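Glyoxylate-induced Protein (Pseudomonas aeruginosa, PDB 1SQ4) is a two-domain cupin of unproven function, possibly acting as a ureidoglycine aminohydrolase in purine breakdown. Local coordinates at residues G80-A92 and Y117-R129. Sequence-based numbering, arbitrary orientation.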
loop_
_atom_site.group_PDB
_atom_site.type_symbol
_atom_site.label_atom_id
_atom_site.label_comp_id
_atom_site.label_asym_id
_atom_site.label_seq_id
_atom_site.Cartn_x
_atom_site.Cartn_y
_atom_site.Cartn_z
ATOM N N GLY A 80 -17.071 -42.346 16.106
ATOM C CA GLY A 80 -15.767 -42.461 16.742
ATOM C C GLY A 80 -14.822 -43.389 15.993
ATOM O O GLY A 80 -14.953 -43.555 14.783
ATOM N N SER A 81 -13.882 -44.007 16.708
ATOM C CA SER A 81 -12.901 -44.903 16.090
ATOM C C SER A 81 -12.059 -45.770 17.049
ATOM O O SER A 81 -11.769 -45.367 18.177
ATOM C CB SER A 81 -11.940 -44.081 15.237
ATOM O OG SER A 81 -10.820 -44.859 14.853
ATOM N N ASP A 82 -11.644 -46.952 16.593
ATOM C CA ASP A 82 -10.815 -47.809 17.434
ATOM C C ASP A 82 -9.354 -47.744 17.031
ATOM O O ASP A 82 -8.499 -48.387 17.636
ATOM C CB ASP A 82 -11.313 -49.247 17.397
ATOM C CG ASP A 82 -12.674 -49.388 18.035
ATOM O OD1 ASP A 82 -12.847 -48.868 19.164
ATOM O OD2 ASP A 82 -13.568 -50.007 17.411
ATOM N N LYS A 83 -9.081 -46.954 16.000
ATOM C CA LYS A 83 -7.732 -46.742 15.495
ATOM C C LYS A 83 -7.709 -45.278 15.087
ATOM O O LYS A 83 -7.489 -44.950 13.924
ATOM C CB LYS A 83 -7.475 -47.638 14.284
ATOM C CG LYS A 83 -7.496 -49.122 14.615
ATOM C CD LYS A 83 -7.757 -50.010 13.386
ATOM C CE LYS A 83 -6.579 -50.066 12.424
ATOM N NZ LYS A 83 -6.859 -50.952 11.258
ATOM N N PRO A 84 -7.920 -44.377 16.057
ATOM C CA PRO A 84 -7.945 -42.926 15.842
ATOM C C PRO A 84 -6.664 -42.313 15.282
ATOM O O PRO A 84 -6.709 -41.536 14.328
ATOM C CB PRO A 84 -8.302 -42.390 17.219
ATOM C CG PRO A 84 -7.597 -43.349 18.122
ATOM C CD PRO A 84 -7.885 -44.689 17.498
ATOM N N GLU A 85 -5.523 -42.661 15.863
ATOM C CA GLU A 85 -4.256 -42.120 15.395
ATOM C C GLU A 85 -3.443 -43.160 14.628
ATOM O O GLU A 85 -3.323 -44.305 15.058
ATOM C CB GLU A 85 -3.436 -41.600 16.580
ATOM C CG GLU A 85 -2.173 -40.876 16.162
ATOM C CD GLU A 85 -2.478 -39.641 15.344
ATOM O OE1 GLU A 85 -3.092 -38.713 15.908
ATOM O OE2 GLU A 85 -2.118 -39.604 14.147
ATOM N N GLN A 86 -2.877 -42.752 13.495
ATOM C CA GLN A 86 -2.069 -43.651 12.668
ATOM C C GLN A 86 -0.591 -43.349 12.800
ATOM O O GLN A 86 0.262 -44.177 12.467
ATOM C CB GLN A 86 -2.468 -43.519 11.201
ATOM C CG GLN A 86 -3.857 -44.000 10.917
ATOM C CD GLN A 86 -4.073 -45.401 11.422
ATOM O OE1 GLN A 86 -4.102 -45.648 12.635
ATOM N NE2 GLN A 86 -4.214 -46.340 10.496
ATOM N N ASP A 87 -0.302 -42.150 13.294
ATOM C CA ASP A 87 1.067 -41.689 13.461
ATOM C C ASP A 87 1.596 -41.993 14.859
ATOM O O ASP A 87 1.127 -41.437 15.851
ATOM C CB ASP A 87 1.130 -40.182 13.192
ATOM C CG ASP A 87 2.545 -39.681 12.982
ATOM O OD1 ASP A 87 3.455 -40.084 13.748
ATOM O OD2 ASP A 87 2.737 -38.866 12.058
ATOM N N PRO A 88 2.600 -42.871 14.944
ATOM C CA PRO A 88 3.224 -43.281 16.198
ATOM C C PRO A 88 3.945 -42.166 16.956
ATOM O O PRO A 88 4.156 -42.279 18.163
ATOM C CB PRO A 88 4.172 -44.382 15.752
ATOM C CG PRO A 88 4.610 -43.893 14.409
ATOM C CD PRO A 88 3.300 -43.470 13.795
ATOM N N ASN A 89 4.328 -41.098 16.262
ATOM C CA ASN A 89 5.023 -39.996 16.919
ATOM C C ASN A 89 4.095 -38.845 17.272
ATOM O O ASN A 89 4.501 -37.877 17.915
ATOM C CB ASN A 89 6.151 -39.464 16.042
ATOM C CG ASN A 89 7.214 -40.488 15.789
ATOM O OD1 ASN A 89 7.271 -41.090 14.714
ATOM N ND2 ASN A 89 8.064 -40.711 16.786
ATOM N N ALA A 90 2.842 -38.952 16.862
ATOM C CA ALA A 90 1.883 -37.902 17.145
ATOM C C ALA A 90 1.398 -37.885 18.594
ATOM O O ALA A 90 0.967 -38.905 19.139
ATOM C CB ALA A 90 0.689 -38.029 16.207
ATOM N N GLU A 91 1.492 -36.723 19.226
ATOM C CA GLU A 91 1.001 -36.567 20.589
ATOM C C GLU A 91 -0.271 -35.751 20.390
ATOM O O GLU A 91 -0.440 -35.126 19.342
ATOM C CB GLU A 91 2.015 -35.812 21.450
ATOM C CG GLU A 91 2.302 -34.403 20.986
ATOM C CD GLU A 91 3.375 -33.714 21.819
ATOM O OE1 GLU A 91 4.469 -33.464 21.273
ATOM O OE2 GLU A 91 3.126 -33.418 23.016
ATOM N N ALA A 92 -1.171 -35.756 21.366
ATOM C CA ALA A 92 -2.412 -35.009 21.211
ATOM C C ALA A 92 -3.008 -34.422 22.490
ATOM O O ALA A 92 -2.570 -34.701 23.609
ATOM C CB ALA A 92 -3.465 -35.891 20.526
ATOM N N TYR A 117 -10.608 -32.105 29.287
ATOM C CA TYR A 117 -9.277 -31.982 28.685
ATOM C C TYR A 117 -8.517 -33.303 28.793
ATOM O O TYR A 117 -8.429 -33.893 29.861
ATOM C CB TYR A 117 -8.513 -30.869 29.413
ATOM C CG TYR A 117 -7.180 -30.437 28.823
ATOM C CD1 TYR A 117 -7.067 -29.242 28.112
ATOM C CD2 TYR A 117 -6.018 -31.155 29.083
ATOM C CE1 TYR A 117 -5.830 -28.760 27.691
ATOM C CE2 TYR A 117 -4.776 -30.687 28.668
ATOM C CZ TYR A 117 -4.686 -29.483 27.975
ATOM O OH TYR A 117 -3.444 -29.003 27.613
ATOM N N ALA A 118 -7.954 -33.758 27.686
ATOM C CA ALA A 118 -7.222 -35.013 27.695
ATOM C C ALA A 118 -5.904 -34.920 26.934
ATOM O O ALA A 118 -5.859 -34.391 25.825
ATOM C CB ALA A 118 -8.094 -36.122 27.108
ATOM N N PHE A 119 -4.834 -35.416 27.548
ATOM C CA PHE A 119 -3.512 -35.413 26.931
ATOM C C PHE A 119 -3.114 -36.845 26.617
ATOM O O PHE A 119 -3.071 -37.713 27.495
ATOM C CB PHE A 119 -2.466 -34.781 27.850
ATOM C CG PHE A 119 -1.065 -34.866 27.308
ATOM C CD1 PHE A 119 -0.178 -35.826 27.786
ATOM C CD2 PHE A 119 -0.655 -34.040 26.262
ATOM C CE1 PHE A 119 1.086 -35.967 27.224
ATOM C CE2 PHE A 119 0.603 -34.177 25.696
ATOM C CZ PHE A 119 1.474 -35.143 26.179
ATOM N N ILE A 120 -2.814 -37.083 25.353
ATOM C CA ILE A 120 -2.453 -38.405 24.902
ATOM C C ILE A 120 -1.012 -38.356 24.480
ATOM O O ILE A 120 -0.654 -37.572 23.622
ATOM C CB ILE A 120 -3.320 -38.788 23.714
ATOM C CG1 ILE A 120 -4.788 -38.627 24.094
ATOM C CG2 ILE A 120 -3.036 -40.196 23.273
ATOM C CD1 ILE A 120 -5.717 -38.956 22.963
ATOM N N PRO A 121 -0.149 -39.155 25.125
ATOM C CA PRO A 121 1.283 -39.199 24.797
ATOM C C PRO A 121 1.546 -39.938 23.487
ATOM O O PRO A 121 0.761 -40.790 23.074
ATOM C CB PRO A 121 1.900 -39.892 26.015
ATOM C CG PRO A 121 0.787 -40.748 26.519
ATOM C CD PRO A 121 -0.410 -39.835 26.402
ATOM N N PRO A 122 2.667 -39.632 22.828
ATOM C CA PRO A 122 3.015 -40.266 21.555
ATOM C C PRO A 122 3.020 -41.783 21.579
ATOM O O PRO A 122 3.571 -42.394 22.488
ATOM C CB PRO A 122 4.380 -39.671 21.239
ATOM C CG PRO A 122 4.966 -39.460 22.586
ATOM C CD PRO A 122 3.821 -38.919 23.395
ATOM N N GLY A 123 2.387 -42.372 20.565
ATOM C CA GLY A 123 2.304 -43.813 20.457
ATOM C C GLY A 123 1.331 -44.436 21.446
ATOM O O GLY A 123 1.155 -45.649 21.470
ATOM N N ALA A 124 0.680 -43.620 22.261
ATOM C CA ALA A 124 -0.250 -44.165 23.240
ATOM C C ALA A 124 -1.519 -44.722 22.608
ATOM O O ALA A 124 -2.119 -44.099 21.730
ATOM C CB ALA A 124 -0.600 -43.104 24.276
ATOM N N ASP A 125 -1.929 -45.904 23.054
ATOM C CA ASP A 125 -3.143 -46.508 22.521
ATOM C C ASP A 125 -4.361 -45.910 23.195
ATOM O O ASP A 125 -4.388 -45.713 24.410
ATOM C CB ASP A 125 -3.157 -48.018 22.738
ATOM C CG ASP A 125 -2.028 -48.713 22.029
ATOM O OD1 ASP A 125 -1.777 -48.391 20.840
ATOM O OD2 ASP A 125 -1.398 -49.596 22.658
ATOM N N TYR A 126 -5.376 -45.631 22.394
ATOM C CA TYR A 126 -6.595 -45.062 22.920
ATOM C C TYR A 126 -7.669 -45.156 21.872
ATOM O O TYR A 126 -7.415 -45.580 20.748
ATOM C CB TYR A 126 -6.385 -43.593 23.275
ATOM C CG TYR A 126 -6.349 -42.636 22.094
ATOM C CD1 TYR A 126 -5.189 -42.466 21.334
ATOM C CD2 TYR A 126 -7.462 -41.854 21.779
ATOM C CE1 TYR A 126 -5.131 -41.526 20.294
ATOM C CE2 TYR A 126 -7.419 -40.917 20.742
ATOM C CZ TYR A 126 -6.248 -40.757 20.009
ATOM O OH TYR A 126 -6.203 -39.809 19.012
ATOM N N LYS A 127 -8.877 -44.766 22.241
ATOM C CA LYS A 127 -9.956 -44.767 21.280
ATOM C C LYS A 127 -11.077 -43.894 21.774
ATOM O O LYS A 127 -11.213 -43.690 22.974
ATOM C CB LYS A 127 -10.409 -46.196 20.968
ATOM C CG LYS A 127 -10.568 -47.122 22.149
ATOM C CD LYS A 127 -10.683 -48.547 21.658
ATOM C CE LYS A 127 -10.927 -49.497 22.803
ATOM N NZ LYS A 127 -11.208 -50.885 22.319
ATOM N N VAL A 128 -11.841 -43.338 20.840
ATOM C CA VAL A 128 -12.932 -42.432 21.181
ATOM C C VAL A 128 -14.272 -42.882 20.632
ATOM O O VAL A 128 -14.373 -43.375 19.510
ATOM C CB VAL A 128 -12.661 -40.988 20.651
ATOM C CG1 VAL A 128 -11.371 -40.456 21.217
ATOM C CG2 VAL A 128 -12.598 -40.989 19.145
ATOM N N ARG A 129 -15.318 -42.693 21.412
ATOM C CA ARG A 129 -16.615 -43.111 20.943
ATOM C C ARG A 129 -17.689 -42.202 21.522
ATOM O O ARG A 129 -17.536 -41.663 22.625
ATOM C CB ARG A 129 -16.840 -44.580 21.340
ATOM C CG ARG A 129 -18.152 -45.191 20.878
ATOM C CD ARG A 129 -18.253 -45.268 19.364
ATOM N NE ARG A 129 -17.252 -46.154 18.774
ATOM C CZ ARG A 129 -17.071 -46.298 17.466
ATOM N NH1 ARG A 129 -16.138 -47.119 17.010
ATOM N NH2 ARG A 129 -17.814 -45.612 16.609
#
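With chi1 of 76° setting CG between its backbone N and carbonyl carbon, Tyr126 turns a face of its ring to Pro84, while Arg129, bent at chi2 and chi3, folds its guanidinium back over Gly80 and Ser81. Both segments belong to the first cupin domain, a double-stranded beta-helix (jelly-roll) barrel, and each runs from one of its sheets to the other. In one sheet Ala92 and Ile120 form an antiparallel hydrogen-bonded pair: Ala92 N reaches Ile120 O at 2.9 Å, and Ile120 N returns a bond to Ala92 O (3.0 Å). In the other sheet Ser81 N donates to Val128 O (2.9 Å), answered by a weak bond from Val128 N to Ser81 O. The Tyr126 ring bridges the two sheets, with Ile120 CD1 over the centre of one face and Pro84 CG on the opposite face in a CH-pi contact, 3.6 Å from the centroid. Leu103, Leu105 and Trp140 also pack against this tyrosine. Arg129 NH1 makes a long salt bridge to Asp82 OD2 (3.9 Å) at the guanidinium edge, but NH2 has stronger partners in Asn78 O and Asp50. Glu85 OE2 forms a salt bridge with Arg142 and accepts from Asp87 N. Where the segments turn, Pro122 CA directs its hydrogen at Ala90 O. On the strands, Glu91 OE2 lies at the edge of the Phe119 ring, in its plane, 3.8 Å from Phe119 CE2.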